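Local coordinates for acetyltransferase of GNAT family (Staphylococcus aureus subsp. aureus Mu50, PDB 3D8P), which probably transfers an acetyl group from acetyl-coenzyme A to an as yet unidentified acceptor, at residues 47-56 / 67-75. Residues are numbered along the deposited sequence; the frame is centred on the assembly and turned at random.
Sequences NYLNSGGQFW and GTIGLIRLD
With CG anti to the backbone N (chi1 -152°), F55 lays its ring along strand 67-73, so that I69 O sits over one face and G70 CA lies 3.6 Å from F55 CD2. Y48, with CG anti to its carbonyl carbon (chi1 -67°), drops its ring from helix 44-49 onto the same patch. Strands 54-59 and 65-73 form an antiparallel hairpin in the central sheet of the GNAT fold. Over the length from Q54 to W56 four backbone bonds join them: Q54 and L71 exchange two, W56 and I69 two more, the straightest being W56 N to I69 O at 3.0 Å; the ladder runs on through G67 and A58. Between these pairs stands F55 opposite G70, and the bare alpha carbon of G70 lets the F55 and Y48 rings settle close to the strand. They meet roughly edge to face, F55 CD2 lying 3.7 Å above the centre of the Y48 ring. The Y48 edge meets L71 O, while CE1 touches I72 CG2 at 3.8 Å; its hydroxyl is hydrogen-bonded to D40. T68 CB packs beside F55 CE1, and L17 of helix 14-28 covers both side chains. Q54, W56, I69 and L71 occupy the other face, under helix 95-109. There W56 NE1 donates to Q54 OE1 almost straight (174°), in the ring plane and on a lone pair of the carbonyl, which steadies both flat groups. The other arm of that amide, Q54 NE2, rests 3.3 Å from L71 CD2, while I69 CG2 meets the indole at its edge. The way into the hairpin strand is a type I turn, L49 to G52, and from within it S51 OG accepts from a water that in turn accepts from R73 N at 2.8 Å.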
loop_
_atom_site.group_PDB
_atom_site.type_symbol
_atom_site.label_atom_id
_atom_site.label_comp_id
_atom_site.label_asym_id
_atom_site.label_seq_id
_atom_site.Cartn_x
_atom_site.Cartn_y
_atom_site.Cartn_z
ATOM N N ASN A 47 -10.307 4.511 -8.375
ATOM C CA ASN A 47 -9.559 3.234 -8.414
ATOM C C ASN A 47 -9.543 2.447 -7.110
ATOM O O ASN A 47 -9.485 1.233 -7.161
ATOM C CB ASN A 47 -8.124 3.429 -8.909
ATOM C CG ASN A 47 -8.074 4.010 -10.298
ATOM O OD1 ASN A 47 -7.375 4.979 -10.537
ATOM N ND2 ASN A 47 -8.873 3.471 -11.196
ATOM N N TYR A 48 -9.630 3.124 -5.969
ATOM C CA TYR A 48 -9.525 2.467 -4.651
ATOM C C TYR A 48 -10.796 2.522 -3.836
ATOM O O TYR A 48 -11.282 1.488 -3.425
ATOM C CB TYR A 48 -8.385 3.078 -3.822
ATOM C CG TYR A 48 -7.023 2.799 -4.395
ATOM C CD1 TYR A 48 -6.318 1.651 -4.029
ATOM C CD2 TYR A 48 -6.438 3.667 -5.322
ATOM C CE1 TYR A 48 -5.042 1.380 -4.563
ATOM C CE2 TYR A 48 -5.195 3.413 -5.856
ATOM C CZ TYR A 48 -4.493 2.249 -5.461
ATOM O OH TYR A 48 -3.246 1.974 -5.970
ATOM N N LEU A 49 -11.331 3.721 -3.607
ATOM C CA LEU A 49 -12.462 3.881 -2.712
ATOM C C LEU A 49 -13.782 3.413 -3.296
ATOM O O LEU A 49 -14.527 2.737 -2.618
ATOM C CB LEU A 49 -12.577 5.326 -2.218
ATOM C CG LEU A 49 -11.315 5.944 -1.594
ATOM C CD1 LEU A 49 -11.636 7.301 -0.931
ATOM C CD2 LEU A 49 -10.628 4.990 -0.621
ATOM N N ASN A 50 -14.059 3.741 -4.553
ATOM C CA ASN A 50 -15.346 3.427 -5.166
ATOM C C ASN A 50 -15.458 2.009 -5.673
ATOM O O ASN A 50 -16.549 1.555 -6.029
ATOM C CB ASN A 50 -15.627 4.376 -6.338
ATOM C CG ASN A 50 -15.846 5.796 -5.899
ATOM O OD1 ASN A 50 -15.965 6.075 -4.697
ATOM N ND2 ASN A 50 -15.914 6.722 -6.875
ATOM N N SER A 51 -14.314 1.335 -5.725
ATOM C CA SER A 51 -14.193 0.001 -6.263
ATOM C C SER A 51 -14.257 -1.054 -5.184
ATOM O O SER A 51 -14.055 -2.204 -5.473
ATOM C CB SER A 51 -12.835 -0.123 -6.974
ATOM O OG SER A 51 -11.724 0.057 -6.080
ATOM N N GLY A 52 -14.520 -0.666 -3.942
ATOM C CA GLY A 52 -14.568 -1.631 -2.846
ATOM C C GLY A 52 -13.223 -1.811 -2.168
ATOM O O GLY A 52 -13.043 -2.756 -1.398
ATOM N N GLY A 53 -12.285 -0.904 -2.445
ATOM C CA GLY A 53 -10.953 -0.946 -1.857
ATOM C C GLY A 53 -10.793 0.043 -0.726
ATOM O O GLY A 53 -11.774 0.477 -0.150
ATOM N N GLN A 54 -9.541 0.388 -0.423
ATOM C CA GLN A 54 -9.177 1.303 0.648
ATOM C C GLN A 54 -7.984 2.159 0.249
ATOM O O GLN A 54 -7.159 1.770 -0.545
ATOM C CB GLN A 54 -8.762 0.522 1.899
ATOM C CG GLN A 54 -9.824 -0.387 2.513
ATOM C CD GLN A 54 -9.236 -1.362 3.523
ATOM O OE1 GLN A 54 -8.504 -0.970 4.408
ATOM N NE2 GLN A 54 -9.552 -2.647 3.375
ATOM N N PHE A 55 -7.917 3.357 0.801
ATOM C CA PHE A 55 -6.709 4.153 0.714
ATOM C C PHE A 55 -6.666 5.057 1.947
ATOM O O PHE A 55 -7.547 5.912 2.161
ATOM C CB PHE A 55 -6.581 4.919 -0.614
ATOM C CG PHE A 55 -5.169 5.168 -0.990
ATOM C CD1 PHE A 55 -4.391 6.053 -0.246
ATOM C CD2 PHE A 55 -4.573 4.470 -2.018
ATOM C CE1 PHE A 55 -3.074 6.273 -0.550
ATOM C CE2 PHE A 55 -3.250 4.688 -2.335
ATOM C CZ PHE A 55 -2.492 5.592 -1.601
ATOM N N TRP A 56 -5.644 4.817 2.773
ATOM C CA TRP A 56 -5.458 5.500 4.045
ATOM C C TRP A 56 -4.176 6.316 4.030
ATOM O O TRP A 56 -3.191 5.955 3.365
ATOM C CB TRP A 56 -5.396 4.490 5.198
ATOM C CG TRP A 56 -6.574 3.560 5.284
ATOM C CD1 TRP A 56 -6.603 2.237 4.905
ATOM C CD2 TRP A 56 -7.889 3.863 5.776
ATOM N NE1 TRP A 56 -7.851 1.712 5.123
ATOM C CE2 TRP A 56 -8.660 2.681 5.659
ATOM C CE3 TRP A 56 -8.488 5.012 6.313
ATOM C CZ2 TRP A 56 -9.993 2.617 6.059
ATOM C CZ3 TRP A 56 -9.806 4.955 6.702
ATOM C CH2 TRP A 56 -10.554 3.761 6.561
ATOM N N GLY A 67 2.704 8.865 5.576
ATOM C CA GLY A 67 2.584 7.505 5.170
ATOM C C GLY A 67 1.334 7.238 4.339
ATOM O O GLY A 67 0.327 7.978 4.407
ATOM N N THR A 68 1.391 6.163 3.554
ATOM C CA THR A 68 0.288 5.796 2.681
ATOM C C THR A 68 0.109 4.290 2.631
ATOM O O THR A 68 1.060 3.523 2.863
ATOM C CB THR A 68 0.507 6.309 1.200
ATOM O OG1 THR A 68 1.660 5.687 0.639
ATOM C CG2 THR A 68 0.669 7.850 1.141
ATOM N N ILE A 69 -1.108 3.866 2.306
ATOM C CA ILE A 69 -1.371 2.434 2.086
ATOM C C ILE A 69 -2.669 2.300 1.314
ATOM O O ILE A 69 -3.659 2.909 1.659
ATOM C CB ILE A 69 -1.421 1.618 3.426
ATOM C CG1 ILE A 69 -1.134 0.135 3.195
ATOM C CG2 ILE A 69 -2.771 1.796 4.141
ATOM C CD1 ILE A 69 -1.072 -0.670 4.495
ATOM N N GLY A 70 -2.638 1.504 0.260
ATOM C CA GLY A 70 -3.805 1.217 -0.556
ATOM C C GLY A 70 -4.144 -0.268 -0.578
ATOM O O GLY A 70 -3.297 -1.121 -0.314
ATOM N N LEU A 71 -5.396 -0.566 -0.891
ATOM C CA LEU A 71 -5.849 -1.930 -1.055
ATOM C C LEU A 71 -6.832 -1.988 -2.195
ATOM O O LEU A 71 -7.789 -1.171 -2.257
ATOM C CB LEU A 71 -6.548 -2.459 0.210
ATOM C CG LEU A 71 -6.878 -3.963 0.205
ATOM C CD1 LEU A 71 -5.752 -4.807 0.798
ATOM C CD2 LEU A 71 -8.157 -4.281 0.912
ATOM N N ILE A 72 -6.614 -2.937 -3.107
ATOM C CA ILE A 72 -7.644 -3.249 -4.101
ATOM C C ILE A 72 -8.289 -4.595 -3.791
ATOM O O ILE A 72 -7.663 -5.528 -3.310
ATOM C CB ILE A 72 -7.176 -3.172 -5.596
ATOM C CG1 ILE A 72 -6.041 -4.137 -5.877
ATOM C CG2 ILE A 72 -6.779 -1.724 -5.962
ATOM C CD1 ILE A 72 -5.801 -4.415 -7.376
ATOM N N ARG A 73 -9.564 -4.677 -4.098
ATOM C CA ARG A 73 -10.323 -5.872 -3.941
ATOM C C ARG A 73 -10.235 -6.748 -5.205
ATOM O O ARG A 73 -10.436 -6.273 -6.311
ATOM C CB ARG A 73 -11.766 -5.492 -3.600
ATOM C CG ARG A 73 -12.628 -6.696 -3.392
ATOM C CD ARG A 73 -13.731 -6.464 -2.410
ATOM N NE ARG A 73 -14.188 -7.764 -1.919
ATOM C CZ ARG A 73 -14.874 -7.952 -0.795
ATOM N NH1 ARG A 73 -15.183 -6.920 -0.017
ATOM N NH2 ARG A 73 -15.236 -9.185 -0.444
ATOM N N LEU A 74 -9.893 -8.025 -5.026
ATOM C CA LEU A 74 -9.784 -8.989 -6.139
ATOM C C LEU A 74 -11.028 -9.847 -6.152
ATOM O O LEU A 74 -11.895 -9.639 -5.328
ATOM C CB LEU A 74 -8.576 -9.894 -5.940
ATOM C CG LEU A 74 -7.220 -9.237 -5.702
ATOM C CD1 LEU A 74 -6.179 -10.353 -5.579
ATOM C CD2 LEU A 74 -6.892 -8.218 -6.832
ATOM N N ASP A 75 -11.113 -10.807 -7.076
ATOM C CA ASP A 75 -12.205 -11.805 -7.073
ATOM C C ASP A 75 -11.992 -12.795 -5.905
ATOM O O ASP A 75 -10.933 -12.831 -5.304
ATOM C CB ASP A 75 -12.250 -12.608 -8.395
ATOM C CG ASP A 75 -13.642 -13.203 -8.702
ATOM O OD1 ASP A 75 -14.611 -13.007 -7.918
ATOM O OD2 ASP A 75 -13.799 -13.852 -9.762
HETATM O O HOH W 1 -10.876 -2.462 -5.313
#